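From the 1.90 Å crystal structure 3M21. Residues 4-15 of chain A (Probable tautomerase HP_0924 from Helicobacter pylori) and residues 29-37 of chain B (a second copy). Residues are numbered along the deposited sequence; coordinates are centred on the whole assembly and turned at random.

Chain A 4-15: NIKLVPENGGPT
Chain B, residues 29-37: LMVKVLNKN

The end of a strand and the turn after it in chain A (residues 4-15) pack against the end of a helix and its exit in chain B (29-37), burying 311 Å² between two copies of the protein. Asn A4 to Leu A7 are extended (phi/psi near -120/125, opening to -148/163 at Leu A7), so alternate side chains face chain B: Ile A5 and Leu A7 point toward it, while Asn A4 and Lys A6 are out of reach. Strand and helix run in roughly the same direction, with CA of Ile A5 9.6 Å from CA of Met B30 and CA of Leu A7 9.3 Å from CA of Lys B36. Ile A5 (m, t) sets CG2 4.0 Å from SD of Met B30, whose CB points sideways but whose m, m, 104° chain brings the sulfur in. Leu A7 (p, p) places CD2 3.5 Å from CD1 of Leu B34 (m, t), an apolar contact. At Val A8 (t) the polar part begins: water 1 accepts from Val A8 N (2.9 Å) and Lys B36 NZ (3.2 Å), and water 2 donates to Val A8 O (2.8 Å) while accepting from the same NZ (2.7 Å). Glu A10 (p, t, -30°) points toward chain B; its OE2 accepts a hydrogen bond from NZ of Lys B36 (m, -93°, p, t) at 3.0 Å, closing a salt bridge, and water 3 donates to OE2 (2.7 Å) and Leu B34 O (2.6 Å). Glu A10 to Gly A13 form a type I' turn; Asn A11 (58/46) and Gly A12 (68/-4) have positive phi. A cis peptide precedes Pro A14 (C-gamma endo), whose CB lies 3.5 Å from Leu B34 CD2, so Leu B34 touches both Leu A7 and Pro A14. In chain B, Leu B34 N bonds Met B30 O at 2.9 Å, and Asn B35 leaves the helix at 56/35.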

ATOM      1  N   ASN A   4      -1.520  -7.737   3.004  1.00 20.18           N
ATOM      2  CA  ASN A   4      -0.598  -7.628   1.873  1.00 18.87           C
ATOM      3  C   ASN A   4       0.766  -8.069   2.399  1.00 18.47           C
ATOM      4  O   ASN A   4       1.263  -7.542   3.387  1.00 19.16           O
ATOM      5  CB  ASN A   4      -0.562  -6.173   1.376  1.00 18.35           C
ATOM      6  CG  ASN A   4       0.276  -5.986   0.123  1.00 19.43           C
ATOM      7  OD1 ASN A   4       0.777  -4.889  -0.116  1.00 19.64           O
ATOM      8  ND2 ASN A   4       0.421  -7.042  -0.696  1.00 15.99           N
ATOM      9  N   ILE A   5       1.331  -9.089   1.766  1.00 16.33           N
ATOM     10  CA  ILE A   5       2.635  -9.610   2.146  1.00 17.43           C
ATOM     11  C   ILE A   5       3.561  -9.322   0.971  1.00 17.79           C
ATOM     12  O   ILE A   5       3.250  -9.659  -0.175  1.00 17.33           O
ATOM     13  CB  ILE A   5       2.578 -11.145   2.385  1.00 20.56           C
ATOM     14  CG1 ILE A   5       1.495 -11.468   3.420  1.00 21.73           C
ATOM     15  CG2 ILE A   5       3.925 -11.670   2.849  1.00 20.63           C
ATOM     16  CD1 ILE A   5       1.096 -12.960   3.453  1.00 22.31           C
ATOM     17  N   LYS A   6       4.681  -8.663   1.249  1.00 17.06           N
ATOM     18  CA  LYS A   6       5.653  -8.351   0.199  1.00 19.52           C
ATOM     19  C   LYS A   6       6.943  -9.052   0.598  1.00 18.55           C
ATOM     20  O   LYS A   6       7.404  -8.891   1.718  1.00 17.51           O
ATOM     21  CB  LYS A   6       5.896  -6.836   0.102  1.00 17.25           C
ATOM     22  CG  LYS A   6       4.692  -6.030  -0.370  1.00 20.48           C
ATOM     23  CD  LYS A   6       5.024  -4.535  -0.557  1.00 18.98           C
ATOM     24  CE  LYS A   6       3.786  -3.742  -1.007  1.00 22.32           C
ATOM     25  NZ  LYS A   6       3.272  -4.197  -2.343  1.00 23.42           N
ATOM     26  N   LEU A   7       7.516  -9.833  -0.310  1.00 19.52           N
ATOM     27  CA  LEU A   7       8.739 -10.557   0.001  1.00 20.47           C
ATOM     28  C   LEU A   7       9.623 -10.732  -1.232  1.00 22.18           C
ATOM     29  O   LEU A   7       9.164 -10.564  -2.368  1.00 21.51           O
ATOM     30  CB  LEU A   7       8.386 -11.922   0.624  1.00 22.56           C
ATOM     31  CG  LEU A   7       7.311 -12.763  -0.092  1.00 24.88           C
ATOM     32  CD1 LEU A   7       7.888 -13.336  -1.359  1.00 25.76           C
ATOM     33  CD2 LEU A   7       6.810 -13.877   0.815  1.00 27.20           C
ATOM     34  N   VAL A   8      10.893 -11.052  -0.996  1.00 20.54           N
ATOM     35  CA  VAL A   8      11.865 -11.251  -2.071  1.00 22.29           C
ATOM     36  C   VAL A   8      12.056 -12.745  -2.322  1.00 22.37           C
ATOM     37  O   VAL A   8      12.430 -13.486  -1.413  1.00 20.08           O
ATOM     38  CB  VAL A   8      13.235 -10.642  -1.708  1.00 20.46           C
ATOM     39  CG1 VAL A   8      14.244 -10.907  -2.831  1.00 19.72           C
ATOM     40  CG2 VAL A   8      13.093  -9.143  -1.469  1.00 21.47           C
ATOM     41  N   PRO A   9      11.801 -13.203  -3.559  1.00 22.36           N
ATOM     42  CA  PRO A   9      11.959 -14.627  -3.887  1.00 26.10           C
ATOM     43  C   PRO A   9      13.386 -15.079  -3.595  1.00 26.23           C
ATOM     44  O   PRO A   9      14.304 -14.261  -3.541  1.00 25.37           O
ATOM     45  CB  PRO A   9      11.671 -14.675  -5.388  1.00 26.12           C
ATOM     46  CG  PRO A   9      10.860 -13.440  -5.637  1.00 21.66           C
ATOM     47  CD  PRO A   9      11.512 -12.425  -4.775  1.00 21.86           C
ATOM     48  N   GLU A  10      13.561 -16.380  -3.403  1.00 31.34           N
ATOM     49  CA  GLU A  10      14.879 -16.937  -3.148  1.00 34.48           C
ATOM     50  C   GLU A  10      14.813 -18.460  -3.107  1.00 34.76           C
ATOM     51  O   GLU A  10      13.846 -19.047  -2.609  1.00 32.74           O
ATOM     52  CB  GLU A  10      15.452 -16.396  -1.832  1.00 37.32           C
ATOM     53  CG  GLU A  10      14.770 -16.904  -0.569  1.00 39.16           C
ATOM     54  CD  GLU A  10      15.494 -16.460   0.704  1.00 42.66           C
ATOM     55  OE1 GLU A  10      16.737 -16.282   0.660  1.00 40.43           O
ATOM     56  OE2 GLU A  10      14.826 -16.305   1.750  1.00 43.82           O
ATOM     57  N   ASN A  11      15.850 -19.089  -3.649  1.00 35.57           N
ATOM     58  CA  ASN A  11      15.944 -20.541  -3.685  1.00 35.97           C
ATOM     59  C   ASN A  11      14.760 -21.163  -4.423  1.00 36.15           C
ATOM     60  O   ASN A  11      14.155 -22.133  -3.959  1.00 36.97           O
ATOM     61  CB  ASN A  11      16.028 -21.087  -2.260  1.00 37.80           C
ATOM     62  CG  ASN A  11      16.293 -22.576  -2.225  1.00 40.41           C
ATOM     63  OD1 ASN A  11      17.178 -23.074  -2.926  1.00 42.06           O
ATOM     64  ND2 ASN A  11      15.536 -23.296  -1.401  1.00 40.17           N
ATOM     65  N   GLY A  12      14.433 -20.590  -5.578  1.00 36.65           N
ATOM     66  CA  GLY A  12      13.331 -21.092  -6.377  1.00 36.70           C
ATOM     67  C   GLY A  12      11.965 -20.881  -5.744  1.00 36.97           C
ATOM     68  O   GLY A  12      10.950 -21.189  -6.365  1.00 38.27           O
ATOM     69  N   GLY A  13      11.932 -20.352  -4.522  1.00 35.19           N
ATOM     70  CA  GLY A  13      10.662 -20.130  -3.846  1.00 33.69           C
ATOM     71  C   GLY A  13      10.260 -18.669  -3.705  1.00 32.74           C
ATOM     72  O   GLY A  13      10.977 -17.782  -4.168  1.00 31.56           O
ATOM     73  N   PRO A  14       9.107 -18.381  -3.074  1.00 32.33           N
ATOM     74  CA  PRO A  14       8.161 -19.340  -2.491  1.00 31.70           C
ATOM     75  C   PRO A  14       7.374 -20.094  -3.559  1.00 29.90           C
ATOM     76  O   PRO A  14       6.927 -19.510  -4.543  1.00 27.25           O
ATOM     77  CB  PRO A  14       7.253 -18.453  -1.648  1.00 32.55           C
ATOM     78  CG  PRO A  14       7.177 -17.216  -2.476  1.00 32.61           C
ATOM     79  CD  PRO A  14       8.621 -17.002  -2.884  1.00 32.58           C
ATOM     80  N   THR A  15       7.217 -21.396  -3.357  1.00 31.15           N
ATOM     81  CA  THR A  15       6.473 -22.237  -4.285  1.00 29.47           C
ATOM     82  C   THR A  15       5.001 -21.923  -4.119  1.00 30.11           C
ATOM     83  O   THR A  15       4.612 -21.247  -3.166  1.00 30.82           O
ATOM     84  CB  THR A  15       6.670 -23.728  -3.963  1.00 28.98           C
ATOM     85  OG1 THR A  15       6.122 -24.010  -2.667  1.00 24.43           O
ATOM     86  CG2 THR A  15       8.143 -24.071  -3.969  1.00 28.06           C
TER
ATOM     87  N   LEU B  29       4.888 -16.859  11.202  1.00 36.75           N
ATOM     88  CA  LEU B  29       4.404 -17.597  10.036  1.00 36.28           C
ATOM     89  C   LEU B  29       5.454 -17.562   8.934  1.00 35.94           C
ATOM     90  O   LEU B  29       5.771 -18.592   8.330  1.00 35.95           O
ATOM     91  CB  LEU B  29       3.094 -16.994   9.522  1.00 35.99           C
ATOM     92  CG  LEU B  29       2.425 -17.723   8.352  1.00 37.53           C
ATOM     93  CD1 LEU B  29       2.081 -19.160   8.748  1.00 36.60           C
ATOM     94  CD2 LEU B  29       1.175 -16.973   7.939  1.00 33.09           C
ATOM     95  N   MET B  30       5.991 -16.371   8.682  1.00 34.34           N
ATOM     96  CA  MET B  30       7.016 -16.174   7.662  1.00 34.07           C
ATOM     97  C   MET B  30       8.225 -17.059   7.942  1.00 35.92           C
ATOM     98  O   MET B  30       8.800 -17.650   7.026  1.00 37.20           O
ATOM     99  CB  MET B  30       7.463 -14.710   7.629  1.00 34.22           C
ATOM    100  CG  MET B  30       6.372 -13.708   7.285  1.00 33.68           C
ATOM    101  SD  MET B  30       5.707 -13.893   5.631  1.00 33.73           S
ATOM    102  CE  MET B  30       4.163 -14.672   6.008  1.00 36.12           C
ATOM    103  N   VAL B  31       8.619 -17.139   9.211  1.00 36.73           N
ATOM    104  CA  VAL B  31       9.759 -17.960   9.595  1.00 37.29           C
ATOM    105  C   VAL B  31       9.461 -19.448   9.408  1.00 37.99           C
ATOM    106  O   VAL B  31      10.303 -20.197   8.915  1.00 39.26           O
ATOM    107  CB  VAL B  31      10.146 -17.675  11.050  1.00 38.92           C
ATOM    108  N   LYS B  32       8.261 -19.869   9.792  1.00 39.12           N
ATOM    109  CA  LYS B  32       7.868 -21.272   9.676  1.00 40.25           C
ATOM    110  C   LYS B  32       7.647 -21.750   8.248  1.00 40.37           C
ATOM    111  O   LYS B  32       8.058 -22.851   7.889  1.00 37.36           O
ATOM    112  CB  LYS B  32       6.593 -21.541  10.480  1.00 41.66           C
ATOM    113  CG  LYS B  32       6.036 -22.953  10.294  1.00 44.62           C
ATOM    114  CD  LYS B  32       4.952 -23.272  11.311  1.00 48.72           C
ATOM    115  CE  LYS B  32       4.484 -24.716  11.189  1.00 50.76           C
ATOM    116  NZ  LYS B  32       3.488 -25.060  12.248  1.00 51.81           N
ATOM    117  N   VAL B  33       6.996 -20.925   7.436  1.00 39.44           N
ATOM    118  CA  VAL B  33       6.714 -21.306   6.064  1.00 40.76           C
ATOM    119  C   VAL B  33       7.862 -21.059   5.092  1.00 42.00           C
ATOM    120  O   VAL B  33       8.125 -21.886   4.220  1.00 42.10           O
ATOM    121  CB  VAL B  33       5.465 -20.578   5.539  1.00 41.02           C
ATOM    122  CG1 VAL B  33       5.132 -21.067   4.137  1.00 40.00           C
ATOM    123  CG2 VAL B  33       4.294 -20.810   6.480  1.00 40.26           C
ATOM    124  N   LEU B  34       8.548 -19.930   5.241  1.00 42.23           N
ATOM    125  CA  LEU B  34       9.642 -19.591   4.338  1.00 43.84           C
ATOM    126  C   LEU B  34      11.006 -19.502   5.001  1.00 45.29           C
ATOM    127  O   LEU B  34      12.002 -19.208   4.340  1.00 45.00           O
ATOM    128  CB  LEU B  34       9.340 -18.267   3.630  1.00 43.43           C
ATOM    129  CG  LEU B  34       8.120 -18.271   2.709  1.00 43.90           C
ATOM    130  CD1 LEU B  34       7.868 -16.874   2.182  1.00 42.79           C
ATOM    131  CD2 LEU B  34       8.357 -19.246   1.562  1.00 45.06           C
ATOM    132  N   ASN B  35      11.059 -19.754   6.303  1.00 47.73           N
ATOM    133  CA  ASN B  35      12.321 -19.686   7.026  1.00 49.50           C
ATOM    134  C   ASN B  35      12.945 -18.304   6.841  1.00 50.12           C
ATOM    135  O   ASN B  35      14.167 -18.166   6.755  1.00 48.78           O
ATOM    136  CB  ASN B  35      13.277 -20.769   6.513  1.00 51.87           C
ATOM    137  CG  ASN B  35      12.670 -22.159   6.576  1.00 53.63           C
ATOM    138  OD1 ASN B  35      12.390 -22.677   7.656  1.00 54.66           O
ATOM    139  ND2 ASN B  35      12.456 -22.767   5.413  1.00 55.39           N
ATOM    140  N   LYS B  36      12.092 -17.283   6.771  1.00 50.90           N
ATOM    141  CA  LYS B  36      12.541 -15.906   6.599  1.00 51.96           C
ATOM    142  C   LYS B  36      13.259 -15.464   7.869  1.00 51.86           C
ATOM    143  O   LYS B  36      13.240 -16.164   8.882  1.00 51.22           O
ATOM    144  CB  LYS B  36      11.346 -14.974   6.355  1.00 53.41           C
ATOM    145  CG  LYS B  36      10.456 -15.340   5.170  1.00 55.58           C
ATOM    146  CD  LYS B  36      10.863 -14.638   3.879  1.00 55.62           C
ATOM    147  CE  LYS B  36      12.148 -15.179   3.291  1.00 54.79           C
ATOM    148  NZ  LYS B  36      12.444 -14.525   1.981  1.00 56.46           N
ATOM    149  N   ASN B  37      13.886 -14.296   7.812  1.00 51.72           N
ATOM    150  CA  ASN B  37      14.595 -13.761   8.965  1.00 51.35           C
ATOM    151  C   ASN B  37      13.666 -12.834   9.746  1.00 50.00           C
ATOM    152  O   ASN B  37      13.477 -11.673   9.379  1.00 50.77           O
ATOM    153  CB  ASN B  37      15.841 -13.001   8.506  1.00 52.30           C
ATOM    154  CG  ASN B  37      16.625 -12.420   9.663  1.00 53.89           C
ATOM    155  OD1 ASN B  37      16.865 -13.096  10.664  1.00 54.96           O
ATOM    156  ND2 ASN B  37      17.042 -11.166   9.528  1.00 54.89           N
TER
HETATM  157  O   HOH W   1      11.957 -11.405   1.632  1.00 28.61           O
HETATM  158  O   HOH W   2      11.165 -15.599  -0.129  1.00 31.84           O
HETATM  159  O   HOH W   3      12.862 -18.189   2.116  1.00 67.33           O